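Local coordinates for Alpha/beta hydrolase fold protein (Chitinophaga pinensis, PDB 4PW0) that is probably a serine hydrolase of the alpha/beta hydrolase fold, though its natural substrate is not established, at residues A136-I150 against L204-F217. Numbering follows the deposited sequence. Where two conformers were deposited one is given.
Sequences APQGVKVLHTFPDLI and LTAITNWGKKTPSF
Gly-139 and Gly-211 bring the two backbones together, their CA atoms 4.1 Å apart, while helices 146-150 and 204-212 run roughly antiparallel at 142°, their axes 10.3 Å apart. Beside the glycine pair, Gly-139 N donates to Trp-210 O over 2.8 Å. A CB on Gly-211 would clash with Leu-143 CB and Val-140 O, so this approach depends on the missing side chain.

Trp-210 reaches the loop because its CG stands anti to the backbone N (chi1 -178°). Its NE1 donates to Ala-136 O at 3.1 Å, nearly in the indole plane but above the carbonyl plane; Gln-117 NE2 also donates to this oxygen. Gln-138 CG sits 3.4 Å from the centroid of the six-membered ring, a CH-pi contact over the face, and Phe-114 stacks with the indole as well. Replacing the indole by an alanine side chain would probably cost Ala-136 O one donor and open a gap beneath Gln-138 CG.

The Gln-138 amide works both ends: OE1 accepts from Ser-216 N (2.9 Å) and a water, whereas NE2 donates to Ser-216 OG in the amide plane. Farther along, Ile-207 CG2 lies 3.6 Å from the Phe-146 ring centroid, with Ile-150 CG1 over the opposite face. Thr-208 OG1 hydrogen-bonds back to Leu-204 O and packs against Pro-147 CG, 3.4 Å away.

The contact joins the beginning and the end of the largely helical insertion between strands 127-133 and 226-231, where alpha/beta hydrolases commonly carry a cap; Ile-207 lies near the likely Ser-110, His-262, Asp-234 triad.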
# COMPACT_ATOMS: atom_id res chain seq x y z
N ALA A 136 10.60 -4.42 11.78
CA ALA A 136 11.58 -3.33 11.79
C ALA A 136 12.92 -3.96 11.44
O ALA A 136 13.11 -5.16 11.66
CB ALA A 136 11.66 -2.66 13.16
N PRO A 137 13.83 -3.13 10.91
CA PRO A 137 15.19 -3.66 10.69
C PRO A 137 15.98 -3.87 12.00
O PRO A 137 15.62 -3.32 13.04
CB PRO A 137 15.84 -2.59 9.87
CG PRO A 137 15.00 -1.40 9.92
CD PRO A 137 13.71 -1.70 10.58
N GLN A 138 17.08 -4.60 11.88
CA GLN A 138 18.02 -4.72 12.97
C GLN A 138 18.46 -3.33 13.46
O GLN A 138 18.66 -2.42 12.68
CB GLN A 138 19.28 -5.45 12.54
CG GLN A 138 19.14 -6.90 12.22
CD GLN A 138 20.45 -7.53 11.82
OE1 GLN A 138 21.21 -6.94 11.06
NE2 GLN A 138 20.70 -8.73 12.28
N GLY A 139 18.69 -3.25 14.77
CA GLY A 139 19.38 -2.11 15.35
C GLY A 139 18.53 -0.95 15.79
O GLY A 139 19.01 0.06 16.30
N VAL A 140 17.21 -1.07 15.64
CA VAL A 140 16.36 0.07 15.92
C VAL A 140 16.23 0.36 17.41
O VAL A 140 16.03 -0.54 18.23
CB VAL A 140 14.96 -0.13 15.30
CG1 VAL A 140 15.04 0.01 13.79
CG2 VAL A 140 14.28 -1.44 15.73
N LYS A 141 16.31 1.64 17.75
CA LYS A 141 16.30 2.08 19.14
C LYS A 141 15.00 1.77 19.87
O LYS A 141 14.98 1.57 21.08
CB LYS A 141 16.62 3.58 19.21
CG LYS A 141 17.90 4.02 18.52
CD LYS A 141 19.14 3.27 18.99
CE LYS A 141 20.40 3.97 18.53
NZ LYS A 141 21.55 3.04 18.62
N VAL A 142 13.88 1.73 19.15
CA VAL A 142 12.59 1.51 19.81
C VAL A 142 12.58 0.17 20.55
O VAL A 142 11.92 0.04 21.57
CB VAL A 142 11.41 1.61 18.81
CG1 VAL A 142 11.45 0.48 17.79
CG2 VAL A 142 10.06 1.65 19.52
N LEU A 143 13.31 -0.83 20.04
CA LEU A 143 13.29 -2.14 20.66
C LEU A 143 14.13 -2.17 21.94
O LEU A 143 14.01 -3.11 22.70
CB LEU A 143 13.77 -3.21 19.69
CG LEU A 143 12.75 -3.50 18.58
CD1 LEU A 143 13.34 -4.44 17.57
CD2 LEU A 143 11.43 -4.07 19.14
N HIS A 144 14.96 -1.15 22.19
CA HIS A 144 15.70 -1.13 23.45
C HIS A 144 14.75 -1.07 24.62
O HIS A 144 15.09 -1.52 25.73
CB HIS A 144 16.64 0.09 23.52
CG HIS A 144 17.68 0.12 22.45
ND1 HIS A 144 18.68 1.07 22.43
CD2 HIS A 144 17.85 -0.62 21.34
CE1 HIS A 144 19.45 0.87 21.38
NE2 HIS A 144 18.94 -0.13 20.68
N THR A 145 13.56 -0.52 24.41
CA THR A 145 12.54 -0.43 25.45
C THR A 145 11.41 -1.44 25.35
O THR A 145 10.40 -1.35 26.04
CB THR A 145 12.00 0.96 25.59
OG1 THR A 145 11.46 1.39 24.37
CG2 THR A 145 13.14 1.93 26.15
N PHE A 146 11.61 -2.44 24.51
CA PHE A 146 10.65 -3.52 24.38
C PHE A 146 10.36 -4.19 25.73
O PHE A 146 9.20 -4.43 26.02
CB PHE A 146 11.11 -4.55 23.32
CG PHE A 146 10.20 -5.70 23.18
CD1 PHE A 146 9.04 -5.55 22.50
CD2 PHE A 146 10.51 -6.96 23.70
CE1 PHE A 146 8.17 -6.60 22.34
CE2 PHE A 146 9.65 -8.01 23.53
CZ PHE A 146 8.46 -7.83 22.86
N PRO A 147 11.40 -4.46 26.56
CA PRO A 147 11.04 -5.05 27.86
C PRO A 147 10.09 -4.20 28.70
O PRO A 147 9.21 -4.76 29.36
CB PRO A 147 12.41 -5.25 28.54
CG PRO A 147 13.37 -5.40 27.42
CD PRO A 147 12.85 -4.39 26.38
N ASP A 148 10.25 -2.88 28.69
CA ASP A 148 9.33 -2.02 29.42
C ASP A 148 7.94 -1.99 28.80
O ASP A 148 6.95 -1.84 29.53
CB ASP A 148 9.89 -0.64 29.63
CG ASP A 148 11.01 -0.64 30.69
OD1 ASP A 148 10.89 -1.40 31.66
OD2 ASP A 148 12.02 0.06 30.52
N LEU A 149 7.84 -2.15 27.48
CA LEU A 149 6.51 -2.23 26.86
C LEU A 149 5.78 -3.47 27.37
O LEU A 149 4.60 -3.43 27.72
CB LEU A 149 6.65 -2.26 25.35
CG LEU A 149 5.35 -2.32 24.58
CD1 LEU A 149 4.56 -1.05 24.69
CD2 LEU A 149 5.63 -2.73 23.14
N ILE A 150 6.52 -4.56 27.44
CA ILE A 150 5.94 -5.81 27.92
C ILE A 150 5.63 -5.70 29.43
O ILE A 150 4.58 -6.18 29.86
CB ILE A 150 6.87 -7.00 27.60
CG1 ILE A 150 7.02 -7.12 26.06
CG2 ILE A 150 6.38 -8.30 28.28
CD1 ILE A 150 5.73 -7.10 25.26
N LEU A 204 11.51 -12.76 24.22
CA LEU A 204 11.71 -11.40 24.72
C LEU A 204 13.16 -10.99 24.60
O LEU A 204 13.48 -9.86 24.15
CB LEU A 204 11.18 -11.26 26.16
CG LEU A 204 11.11 -9.85 26.73
CD1 LEU A 204 10.03 -9.75 27.79
CD2 LEU A 204 12.42 -9.43 27.35
N THR A 205 14.06 -11.91 24.92
CA THR A 205 15.48 -11.67 24.77
C THR A 205 15.86 -11.41 23.30
O THR A 205 16.57 -10.45 22.96
CB THR A 205 16.30 -12.86 25.32
OG1 THR A 205 15.89 -13.08 26.67
CG2 THR A 205 17.78 -12.55 25.28
N ALA A 206 15.36 -12.28 22.41
CA ALA A 206 15.67 -12.21 21.00
C ALA A 206 15.18 -10.89 20.37
O ALA A 206 15.91 -10.28 19.55
CB ALA A 206 15.09 -13.40 20.26
N ILE A 207 13.98 -10.46 20.75
CA ILE A 207 13.42 -9.26 20.17
C ILE A 207 14.19 -8.04 20.64
O ILE A 207 14.54 -7.14 19.85
CB ILE A 207 11.94 -9.14 20.54
CG1 ILE A 207 11.14 -10.21 19.83
CG2 ILE A 207 11.39 -7.77 20.24
CD1 ILE A 207 9.78 -10.45 20.44
N THR A 208 14.51 -8.00 21.92
CA THR A 208 15.28 -6.87 22.45
C THR A 208 16.64 -6.78 21.77
O THR A 208 17.08 -5.68 21.38
CB THR A 208 15.42 -7.02 24.00
OG1 THR A 208 14.11 -7.12 24.60
CG2 THR A 208 16.13 -5.80 24.59
N ASN A 209 17.30 -7.91 21.65
CA ASN A 209 18.61 -7.92 21.02
C ASN A 209 18.65 -7.67 19.53
O ASN A 209 19.64 -7.15 19.02
CB ASN A 209 19.41 -9.17 21.40
CG ASN A 209 20.02 -9.06 22.77
OD1 ASN A 209 20.35 -7.98 23.25
ND2 ASN A 209 20.13 -10.15 23.43
N TRP A 210 17.56 -7.95 18.82
CA TRP A 210 17.45 -7.53 17.43
C TRP A 210 17.65 -6.02 17.36
O TRP A 210 18.27 -5.54 16.41
CB TRP A 210 16.08 -7.94 16.87
CG TRP A 210 15.83 -7.61 15.43
CD1 TRP A 210 15.10 -6.58 14.95
CD2 TRP A 210 16.28 -8.35 14.29
NE1 TRP A 210 15.06 -6.62 13.58
CE2 TRP A 210 15.75 -7.72 13.15
CE3 TRP A 210 17.06 -9.48 14.11
CZ2 TRP A 210 15.95 -8.20 11.87
CZ3 TRP A 210 17.26 -9.96 12.83
CH2 TRP A 210 16.69 -9.33 11.73
N GLY A 211 17.12 -5.29 18.34
CA GLY A 211 17.30 -3.84 18.39
C GLY A 211 18.62 -3.39 18.97
O GLY A 211 19.23 -2.42 18.52
N LYS A 212 19.09 -4.08 20.01
CA LYS A 212 20.30 -3.61 20.69
C LYS A 212 21.58 -3.88 19.95
O LYS A 212 22.54 -3.09 20.07
CB LYS A 212 20.41 -4.26 22.06
CG LYS A 212 19.36 -3.74 23.04
CD LYS A 212 19.55 -4.34 24.43
CE LYS A 212 20.79 -3.76 25.13
NZ LYS A 212 21.02 -4.46 26.43
N LYS A 213 21.64 -4.99 19.24
CA LYS A 213 22.87 -5.38 18.58
C LYS A 213 23.07 -4.60 17.29
O LYS A 213 22.12 -4.30 16.60
CB LYS A 213 22.94 -6.88 18.31
CG LYS A 213 22.90 -7.76 19.58
CD LYS A 213 24.16 -7.72 20.40
CE LYS A 213 24.11 -8.68 21.59
NZ LYS A 213 23.84 -10.06 21.10
N THR A 214 24.33 -4.27 16.97
CA THR A 214 24.63 -3.62 15.73
C THR A 214 24.17 -4.51 14.57
O THR A 214 24.32 -5.73 14.63
CB THR A 214 26.16 -3.41 15.57
OG1 THR A 214 26.78 -3.06 16.82
CG2 THR A 214 26.39 -2.35 14.56
N PRO A 215 23.64 -3.89 13.49
CA PRO A 215 23.24 -4.74 12.36
C PRO A 215 24.39 -5.62 11.85
O PRO A 215 25.59 -5.20 11.83
CB PRO A 215 22.83 -3.73 11.31
CG PRO A 215 22.30 -2.60 12.10
CD PRO A 215 23.26 -2.49 13.26
N SER A 216 24.04 -6.82 11.43
CA SER A 216 24.98 -7.82 10.96
C SER A 216 24.93 -8.03 9.45
O SER A 216 25.74 -8.80 8.89
CB SER A 216 24.75 -9.14 11.68
OG SER A 216 23.46 -9.73 11.40
N PHE A 217 23.97 -7.39 8.80
CA PHE A 217 23.89 -7.42 7.34
C PHE A 217 23.21 -6.16 6.87
O PHE A 217 22.57 -5.44 7.63
CB PHE A 217 23.16 -8.69 6.85
CG PHE A 217 21.70 -8.71 7.18
CD1 PHE A 217 21.24 -9.22 8.40
CD2 PHE A 217 20.77 -8.23 6.27
CE1 PHE A 217 19.89 -9.22 8.70
CE2 PHE A 217 19.43 -8.26 6.59
CZ PHE A 217 19.00 -8.76 7.78
O HOH W 1 20.17 -5.33 9.01